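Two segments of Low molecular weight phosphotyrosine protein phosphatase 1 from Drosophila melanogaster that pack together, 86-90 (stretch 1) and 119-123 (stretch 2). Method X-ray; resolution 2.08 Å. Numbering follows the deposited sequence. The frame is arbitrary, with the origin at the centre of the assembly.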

ATOM      1  N   GLY A  86      -0.099   1.778   6.449  1.00 18.17           N
ATOM      2  CA  GLY A  86      -1.544   1.727   6.386  1.00 14.39           C
ATOM      3  C   GLY A  86      -2.077   2.773   5.426  1.00 15.91           C
ATOM      4  O   GLY A  86      -1.376   3.697   5.031  1.00 15.56           O
ATOM      5  N   MET A  87      -3.341   2.624   5.050  1.00 15.75           N
ATOM      6  CA  MET A  87      -3.969   3.584   4.154  1.00 19.34           C
ATOM      7  C   MET A  87      -4.794   4.646   4.876  1.00 21.10           C
ATOM      8  O   MET A  87      -4.903   5.772   4.372  1.00 18.84           O
ATOM      9  CB  MET A  87      -4.860   2.854   3.144  1.00 16.97           C
ATOM     10  CG  MET A  87      -4.128   1.781   2.343  1.00 15.77           C
ATOM     11  SD  MET A  87      -2.858   2.456   1.249  1.00 22.13           S
ATOM     12  CE  MET A  87      -1.410   1.618   1.830  1.00 18.25           C
ATOM     13  N   ASP A  88      -5.389   4.315   6.025  1.00 18.11           N
ATOM     14  CA  ASP A  88      -6.261   5.238   6.746  1.00 21.54           C
ATOM     15  C   ASP A  88      -6.062   5.033   8.247  1.00 21.74           C
ATOM     16  O   ASP A  88      -5.292   4.173   8.679  1.00 19.06           O
ATOM     17  CB  ASP A  88      -7.729   5.059   6.314  1.00 17.55           C
ATOM     18  CG  ASP A  88      -8.270   3.692   6.621  1.00 19.41           C
ATOM     19  OD1 ASP A  88      -7.655   2.979   7.433  1.00 23.31           O
ATOM     20  OD2 ASP A  88      -9.318   3.313   6.040  1.00 21.55           O
ATOM     21  N   GLU A  89      -6.767   5.829   9.052  1.00 18.08           N
ATOM     22  CA  GLU A  89      -6.532   5.799  10.491  1.00 23.40           C
ATOM     23  C   GLU A  89      -6.952   4.471  11.125  1.00 24.26           C
ATOM     24  O   GLU A  89      -6.324   4.038  12.101  1.00 20.86           O
ATOM     25  CB  GLU A  89      -7.256   6.968  11.174  1.00 24.02           C
ATOM     26  CG  GLU A  89      -8.730   7.119  10.789  1.00 33.73           C
ATOM     27  CD  GLU A  89      -8.953   7.918   9.497  1.00 41.52           C
ATOM     28  OE1 GLU A  89      -8.985   7.301   8.403  1.00 26.92           O
ATOM     29  OE2 GLU A  89      -9.110   9.168   9.587  1.00 49.45           O
ATOM     30  N   ASP A  90      -8.006   3.829  10.606  1.00 21.27           N
ATOM     31  CA  ASP A  90      -8.388   2.493  11.073  1.00 21.04           C
ATOM     32  C   ASP A  90      -7.267   1.480  10.833  1.00 24.85           C
ATOM     33  O   ASP A  90      -6.961   0.660  11.707  1.00 22.26           O
ATOM     34  CB  ASP A  90      -9.667   2.028  10.362  1.00 23.54           C
ATOM     35  CG  ASP A  90     -10.941   2.697  10.894  1.00 32.40           C
ATOM     36  OD1 ASP A  90     -10.913   3.321  11.980  1.00 33.40           O
ATOM     37  OD2 ASP A  90     -11.988   2.577  10.211  1.00 32.10           O
ATOM     38  N   ASN A 119      -5.850  15.685   2.016  1.00 34.23           N
ATOM     39  CA  ASN A 119      -5.908  14.594   1.049  1.00 30.46           C
ATOM     40  C   ASN A 119      -5.129  13.377   1.517  1.00 26.57           C
ATOM     41  O   ASN A 119      -4.808  12.496   0.706  1.00 31.84           O
ATOM     42  CB  ASN A 119      -5.387  15.037  -0.320  1.00 34.16           C
ATOM     43  CG  ASN A 119      -6.268  16.087  -0.982  1.00 43.77           C
ATOM     44  OD1 ASN A 119      -5.930  16.597  -2.055  1.00 46.46           O
ATOM     45  ND2 ASN A 119      -7.374  16.454  -0.325  1.00 46.63           N
ATOM     46  N   ARG A 120      -4.817  13.302   2.807  1.00 27.05           N
ATOM     47  CA  ARG A 120      -3.867  12.293   3.251  1.00 27.21           C
ATOM     48  C   ARG A 120      -4.509  10.938   3.512  1.00 22.53           C
ATOM     49  O   ARG A 120      -3.800   9.929   3.494  1.00 19.19           O
ATOM     50  CB  ARG A 120      -3.138  12.765   4.497  1.00 25.13           C
ATOM     51  CG  ARG A 120      -3.935  12.681   5.770  1.00 31.33           C
ATOM     52  CD  ARG A 120      -3.155  13.381   6.828  1.00 31.65           C
ATOM     53  NE  ARG A 120      -3.790  13.354   8.133  1.00 39.90           N
ATOM     54  CZ  ARG A 120      -3.209  12.854   9.216  1.00 38.72           C
ATOM     55  NH1 ARG A 120      -1.988  12.335   9.125  1.00 32.55           N
ATOM     56  NH2 ARG A 120      -3.842  12.882  10.387  1.00 42.18           N
ATOM     57  N   ILE A 121      -5.818  10.892   3.739  1.00 19.28           N
ATOM     58  CA  ILE A 121      -6.514   9.625   3.939  1.00 19.88           C
ATOM     59  C   ILE A 121      -6.789   9.003   2.577  1.00 19.35           C
ATOM     60  O   ILE A 121      -7.362   9.643   1.686  1.00 19.92           O
ATOM     61  CB  ILE A 121      -7.814   9.826   4.733  1.00 19.01           C
ATOM     62  CG1 ILE A 121      -7.521  10.495   6.077  1.00 21.08           C
ATOM     63  CG2 ILE A 121      -8.547   8.500   4.938  1.00 20.75           C
ATOM     64  CD1 ILE A 121      -6.853   9.608   7.092  1.00 21.95           C
ATOM     65  N   ILE A 122      -6.342   7.768   2.388  1.00 18.44           N
ATOM     66  CA  ILE A 122      -6.699   7.023   1.188  1.00 20.07           C
ATOM     67  C   ILE A 122      -7.924   6.192   1.541  1.00 18.79           C
ATOM     68  O   ILE A 122      -7.837   5.179   2.245  1.00 18.17           O
ATOM     69  CB  ILE A 122      -5.538   6.181   0.658  1.00 17.62           C
ATOM     70  CG1 ILE A 122      -4.420   7.125   0.159  1.00 17.61           C
ATOM     71  CG2 ILE A 122      -6.041   5.299  -0.453  1.00 16.95           C
ATOM     72  CD1 ILE A 122      -2.995   6.539   0.191  1.00 15.65           C
ATOM     73  N   GLU A 123      -9.078   6.636   1.047  1.00 21.16           N
ATOM     74  CA  GLU A 123     -10.366   6.091   1.456  1.00 21.63           C
ATOM     75  C   GLU A 123     -10.661   4.770   0.766  1.00 20.15           C
ATOM     76  O   GLU A 123     -10.349   4.579  -0.411  1.00 17.17           O
ATOM     77  CB  GLU A 123     -11.492   7.074   1.131  1.00 23.56           C
ATOM     78  CG  GLU A 123     -11.288   8.472   1.663  1.00 29.06           C
ATOM     79  CD  GLU A 123     -11.819   8.603   3.067  1.00 41.72           C
ATOM     80  OE1 GLU A 123     -12.156   7.545   3.653  1.00 41.81           O
ATOM     81  OE2 GLU A 123     -11.894   9.750   3.583  1.00 47.05           O
TER
HETATM   82  O   HOH W   1      -2.895   7.372   3.893  1.00 19.41           O
HETATM   83  O   HOH W   2     -11.253   4.653   4.408  1.00 24.60           O

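The two stretches meet through one direct backbone hydrogen bond, two bridging waters and a small apolar patch, burying 257 Å² in total. Their closest alpha carbons pair Met 87 with Ile 122 (CA to CA 5.3 Å) and Asp 88 with Ile 121 (CA to CA 5.2 Å), so the chains run past each other in opposite directions. Stretch 2 has no regular secondary structure, and stretch 1 is leaving a loop to enter a helix at Glu 89. The direct bond runs from Ile 122 N to Met 87 O, 3.2 Å long with an N-H...O angle of 159°, long but close to straight. The same carbonyl accepts a second bond from water 1 (water O to Met 87 O 2.6 Å), which also donates to Arg 120 O (water O to Arg 120 O 2.7 Å). Met 87 O and Arg 120 O, both acceptors and 4.4 Å apart, cannot bond to each other; the water supplies the protons both need.

Around this bond the side chains of Met 87 and Ile 122 leave their backbones sideways and touch near their roots, CB to CB 4.2 Å, an apolar contact between two buried residues. Met 87 is m at chi1 and m at chi2, with chi3 at 122° between wells, and its end leads away from stretch 2. Ile 122 is m, t; this extends CD1 from CG1, anti to CA.

Ile 121 is m at both chi1 and chi2, a bent conformer whose end comes nearer to stretch 1. Ile 121 CG2 packs on Asp 88 CB at 3.8 Å, using the aliphatic part of the acid, and also lies 3.7 Å from Glu 89 OE1; Ile 121 CD1 lies 3.4 Å from Glu 89 OE2 and 3.4 Å from Glu 89 OE1. These approaches to oxygen are van der Waals contacts, since a methyl group offers a carboxylate no conventional hydrogen bond. Glu 89 reaches them with chi1 p and chi2 m: the chain starts sideways and folds so that its end comes nearer to Ile 121.

Asp 88 occupies the N-cap position. With chi1 p and chi2 at 17°, its side chain caps a backbone N just past the stretch, satisfying an amide of the helix's first turn that has no carbonyl partner before it. Its other oxygen, OD2, accepts from water 2 (water O to Asp 88 OD2 2.9 Å), which also donates to Glu 123 OE1 (water O to Glu 123 OE1 3.1 Å). Glu 123 points its CA-to-CB bond away, but the m, m bend brings its end nearer, and the water, donating to both, joins two carboxylates whose oxygens, Asp 88 OD2 and Glu 123 OE1, are 5.6 Å apart and do not touch.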